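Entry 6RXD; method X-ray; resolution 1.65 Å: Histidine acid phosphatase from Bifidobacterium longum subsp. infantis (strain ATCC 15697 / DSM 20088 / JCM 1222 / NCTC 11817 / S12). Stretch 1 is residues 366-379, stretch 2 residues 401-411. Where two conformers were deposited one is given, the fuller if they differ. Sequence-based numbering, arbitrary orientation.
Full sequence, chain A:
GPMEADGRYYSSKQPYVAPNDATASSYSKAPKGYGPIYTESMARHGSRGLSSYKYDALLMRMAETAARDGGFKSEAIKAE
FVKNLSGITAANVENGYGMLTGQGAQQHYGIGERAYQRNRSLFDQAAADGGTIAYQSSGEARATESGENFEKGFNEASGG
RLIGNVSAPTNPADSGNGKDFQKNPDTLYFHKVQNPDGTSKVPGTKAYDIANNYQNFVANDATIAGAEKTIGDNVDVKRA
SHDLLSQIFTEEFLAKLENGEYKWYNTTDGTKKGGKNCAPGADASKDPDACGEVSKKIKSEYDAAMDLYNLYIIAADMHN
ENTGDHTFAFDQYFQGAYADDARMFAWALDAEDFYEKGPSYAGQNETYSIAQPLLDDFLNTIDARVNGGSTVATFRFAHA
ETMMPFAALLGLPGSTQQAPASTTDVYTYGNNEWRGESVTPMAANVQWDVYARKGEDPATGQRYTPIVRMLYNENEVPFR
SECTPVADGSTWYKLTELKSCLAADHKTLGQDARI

Stretch 1 366-379: ETYSIAQPLLDDFL
Stretch 2 (401-411) ETMMPFAALLG

Packing of residues 366-379 against 401-411 in the histidine acid phosphatase. No hydrogen bond crosses between the stretches; apolar contact holds them, burying 654 Å² summed over both sides. Helix 372-379 and helix 401-410 cross at -71°, their axes 9.8 Å apart at closest approach. The backbones come nearest at two pairs: Tyr 368 CA (phi/psi -124°/-10°) lies 4.2 Å from Pro 405 CA, and Ala 371 CA (-82°/-2°) 5.1 Å from Phe 406 CA. The small Ala 371 side chain suits this approach, its CB 3.6 Å from Phe 406 N and 4.0 Å from Pro 405 CB. At Pro 405 (C-gamma endo) the second helix kinks, where the proline N, which carries no hydrogen, makes no bond to the preceding turn; the ring packs its CB 4.0 Å from Ile 370 CG1.

Leu 409 (t, p) covers the most surface. Its CB points sideways, but its end comes nearer the first stretch, placing CD2 4.0 Å from Ala 371 CB and 3.9 Å from Leu 375 CD2, and CD1 4.0 Å from Tyr 368 CD1. Phe 406 (chi1 -171°, chi2 53°) also extends from a sideways CB. Leu 374 (t, p) lies over one ring face in a CH-pi contact, CD2 3.7 Å from the centroid of the Phe 406 ring and 12° off its normal, while Ala 371 CB sits at the ring edge. Phe 406 turns its own edge to the face of Phe 378 (chi1 -104°, between wells), centroids 5.1 Å apart and planes at 50°. Tyr 368 (chi1 60°, chi2 89°) directs its CA-to-CB bond toward the second stretch, its CB 3.7 Å from Ala 408 CB. Gly 411, outside the contact, is the first residue after the helix to leave helical phi/psi (71°/37°); positive phi favours glycine.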

# COMPACT_ATOMS: atom_id res chain seq x y z
N GLU A 366 0.26 -8.93 -18.06
CA GLU A 366 0.23 -7.49 -18.31
C GLU A 366 -0.01 -6.69 -17.04
O GLU A 366 0.48 -5.57 -16.90
CB GLU A 366 -0.85 -7.15 -19.34
CG GLU A 366 -0.58 -7.70 -20.73
CD GLU A 366 0.70 -7.16 -21.33
OE1 GLU A 366 1.44 -7.95 -21.95
OE2 GLU A 366 0.97 -5.95 -21.17
N THR A 367 -0.77 -7.26 -16.11
CA THR A 367 -1.08 -6.52 -14.89
C THR A 367 0.13 -6.29 -13.97
O THR A 367 0.16 -5.32 -13.24
CB THR A 367 -2.20 -7.17 -14.07
OG1 THR A 367 -1.84 -8.52 -13.75
CG2 THR A 367 -3.51 -7.16 -14.83
N TYR A 368 1.11 -7.19 -14.00
CA TYR A 368 2.23 -7.04 -13.07
C TYR A 368 3.62 -6.97 -13.68
O TYR A 368 4.58 -6.65 -12.97
CB TYR A 368 2.19 -8.12 -12.00
CG TYR A 368 2.26 -9.53 -12.50
CD1 TYR A 368 3.47 -10.16 -12.69
CD2 TYR A 368 1.09 -10.25 -12.74
CE1 TYR A 368 3.52 -11.47 -13.13
CE2 TYR A 368 1.13 -11.54 -13.18
CZ TYR A 368 2.34 -12.15 -13.37
OH TYR A 368 2.36 -13.45 -13.80
N SER A 369 3.74 -7.25 -14.97
CA SER A 369 5.03 -7.11 -15.65
C SER A 369 5.52 -5.67 -15.56
O SER A 369 6.72 -5.40 -15.72
CB SER A 369 4.93 -7.55 -17.11
OG SER A 369 4.04 -6.70 -17.83
N ILE A 370 4.60 -4.75 -15.28
CA ILE A 370 4.94 -3.33 -15.18
C ILE A 370 5.94 -3.05 -14.06
O ILE A 370 6.60 -2.01 -14.07
CB ILE A 370 3.68 -2.46 -14.97
CG1 ILE A 370 2.92 -2.87 -13.71
CG2 ILE A 370 2.77 -2.55 -16.18
CD1 ILE A 370 1.91 -1.79 -13.25
N ALA A 371 6.06 -3.97 -13.10
CA ALA A 371 6.97 -3.74 -11.98
C ALA A 371 8.42 -4.07 -12.33
O ALA A 371 9.32 -3.91 -11.51
CB ALA A 371 6.52 -4.52 -10.74
N GLN A 372 8.65 -4.55 -13.55
CA GLN A 372 10.00 -4.91 -13.97
C GLN A 372 11.07 -3.81 -13.77
O GLN A 372 12.18 -4.13 -13.33
CB GLN A 372 10.02 -5.44 -15.40
CG GLN A 372 11.32 -6.14 -15.79
CD GLN A 372 11.56 -7.41 -14.98
OE1 GLN A 372 10.66 -8.24 -14.83
NE2 GLN A 372 12.76 -7.55 -14.44
N PRO A 373 10.75 -2.54 -14.06
CA PRO A 373 11.77 -1.51 -13.83
C PRO A 373 12.23 -1.44 -12.38
O PRO A 373 13.39 -1.09 -12.13
CB PRO A 373 11.05 -0.20 -14.19
CG PRO A 373 9.97 -0.60 -15.13
CD PRO A 373 9.58 -2.00 -14.79
N LEU A 374 11.33 -1.73 -11.44
CA LEU A 374 11.70 -1.69 -10.02
C LEU A 374 12.55 -2.90 -9.66
O LEU A 374 13.57 -2.77 -8.96
CB LEU A 374 10.45 -1.64 -9.13
CG LEU A 374 10.74 -1.63 -7.63
CD1 LEU A 374 11.64 -0.45 -7.24
CD2 LEU A 374 9.42 -1.58 -6.87
N LEU A 375 12.15 -4.07 -10.13
CA LEU A 375 12.95 -5.28 -9.92
C LEU A 375 14.32 -5.12 -10.59
O LEU A 375 15.34 -5.48 -10.00
CB LEU A 375 12.22 -6.52 -10.45
CG LEU A 375 12.99 -7.84 -10.33
CD1 LEU A 375 13.49 -8.06 -8.90
CD2 LEU A 375 12.08 -8.98 -10.77
N ASP A 376 14.35 -4.55 -11.79
CA ASP A 376 15.62 -4.23 -12.44
C ASP A 376 16.48 -3.35 -11.54
O ASP A 376 17.68 -3.58 -11.39
CB ASP A 376 15.41 -3.50 -13.78
CG ASP A 376 14.91 -4.41 -14.89
OD1 ASP A 376 14.94 -5.65 -14.73
OD2 ASP A 376 14.51 -3.87 -15.94
N ASP A 377 15.88 -2.33 -10.94
CA ASP A 377 16.66 -1.41 -10.11
C ASP A 377 17.10 -2.04 -8.79
O ASP A 377 18.16 -1.70 -8.26
CB ASP A 377 15.88 -0.12 -9.82
CG ASP A 377 16.81 1.03 -9.47
OD1 ASP A 377 17.67 1.35 -10.31
OD2 ASP A 377 16.70 1.58 -8.36
N PHE A 378 16.28 -2.95 -8.27
CA PHE A 378 16.66 -3.68 -7.05
C PHE A 378 17.97 -4.43 -7.29
O PHE A 378 18.84 -4.49 -6.42
CB PHE A 378 15.56 -4.65 -6.60
CG PHE A 378 14.75 -4.16 -5.42
CD1 PHE A 378 14.80 -4.84 -4.20
CD2 PHE A 378 13.96 -3.03 -5.52
CE1 PHE A 378 14.07 -4.40 -3.10
CE2 PHE A 378 13.21 -2.58 -4.43
CZ PHE A 378 13.27 -3.26 -3.22
N LEU A 379 18.13 -4.98 -8.49
CA LEU A 379 19.34 -5.72 -8.81
C LEU A 379 20.46 -4.78 -9.23
O LEU A 379 21.62 -4.96 -8.85
CB LEU A 379 19.05 -6.76 -9.91
CG LEU A 379 18.10 -7.87 -9.45
CD1 LEU A 379 17.51 -8.61 -10.64
CD2 LEU A 379 18.79 -8.84 -8.49
N GLU A 401 -0.02 0.77 -5.71
CA GLU A 401 0.08 0.50 -7.14
C GLU A 401 1.49 0.09 -7.54
O GLU A 401 1.70 -0.41 -8.65
CB GLU A 401 -0.34 1.74 -7.95
CG GLU A 401 -1.85 2.02 -7.94
CD GLU A 401 -2.37 2.59 -6.63
OE1 GLU A 401 -3.60 2.54 -6.42
OE2 GLU A 401 -1.58 3.11 -5.80
N THR A 402 2.44 0.32 -6.64
CA THR A 402 3.82 -0.15 -6.84
C THR A 402 3.99 -1.53 -6.22
O THR A 402 4.56 -2.43 -6.84
CB THR A 402 4.80 0.85 -6.19
OG1 THR A 402 4.39 2.18 -6.52
CG2 THR A 402 6.22 0.63 -6.68
N MET A 403 3.50 -1.69 -5.00
CA MET A 403 3.69 -2.93 -4.26
C MET A 403 2.92 -4.13 -4.84
O MET A 403 3.47 -5.22 -4.92
CB MET A 403 3.32 -2.74 -2.78
CG MET A 403 3.53 -4.01 -1.93
SD MET A 403 5.25 -4.58 -1.89
CE MET A 403 5.99 -3.35 -0.82
N MET A 404 1.67 -3.93 -5.24
CA MET A 404 0.87 -5.06 -5.72
C MET A 404 1.51 -5.75 -6.93
O MET A 404 1.65 -6.96 -6.94
CB MET A 404 -0.58 -4.65 -5.99
CG MET A 404 -1.32 -4.33 -4.71
SD MET A 404 -3.05 -3.95 -4.99
CE MET A 404 -2.93 -2.26 -5.49
N PRO A 405 1.89 -4.98 -7.96
CA PRO A 405 2.51 -5.73 -9.07
C PRO A 405 3.91 -6.23 -8.73
O PRO A 405 4.32 -7.28 -9.22
CB PRO A 405 2.54 -4.71 -10.21
CG PRO A 405 2.46 -3.36 -9.54
CD PRO A 405 1.60 -3.58 -8.31
N PHE A 406 4.64 -5.50 -7.88
CA PHE A 406 5.98 -5.92 -7.48
C PHE A 406 5.91 -7.27 -6.77
O PHE A 406 6.67 -8.19 -7.09
CB PHE A 406 6.60 -4.85 -6.57
CG PHE A 406 8.07 -5.06 -6.26
CD1 PHE A 406 9.00 -5.24 -7.27
CD2 PHE A 406 8.50 -5.01 -4.95
CE1 PHE A 406 10.36 -5.40 -6.97
CE2 PHE A 406 9.85 -5.15 -4.63
CZ PHE A 406 10.78 -5.35 -5.65
N ALA A 407 4.96 -7.41 -5.84
CA ALA A 407 4.73 -8.69 -5.14
C ALA A 407 4.37 -9.82 -6.10
O ALA A 407 4.83 -10.95 -5.94
CB ALA A 407 3.64 -8.52 -4.08
N ALA A 408 3.53 -9.52 -7.09
CA ALA A 408 3.12 -10.53 -8.05
C ALA A 408 4.30 -10.93 -8.95
O ALA A 408 4.47 -12.12 -9.25
CB ALA A 408 1.94 -10.02 -8.89
N LEU A 409 5.11 -9.96 -9.35
CA LEU A 409 6.26 -10.25 -10.21
C LEU A 409 7.31 -11.08 -9.46
O LEU A 409 7.91 -11.99 -10.03
CB LEU A 409 6.87 -8.95 -10.73
CG LEU A 409 7.99 -9.12 -11.76
CD1 LEU A 409 7.44 -9.70 -13.04
CD2 LEU A 409 8.58 -7.74 -12.02
N LEU A 410 7.53 -10.76 -8.19
CA LEU A 410 8.47 -11.50 -7.35
C LEU A 410 7.92 -12.84 -6.90
O LEU A 410 8.68 -13.70 -6.46
CB LEU A 410 8.83 -10.69 -6.10
CG LEU A 410 9.91 -9.63 -6.24
CD1 LEU A 410 10.02 -8.83 -4.94
CD2 LEU A 410 11.23 -10.30 -6.56
N GLY A 411 6.60 -13.00 -6.96
CA GLY A 411 5.99 -14.23 -6.47
C GLY A 411 6.04 -14.34 -4.96
O GLY A 411 6.24 -15.43 -4.42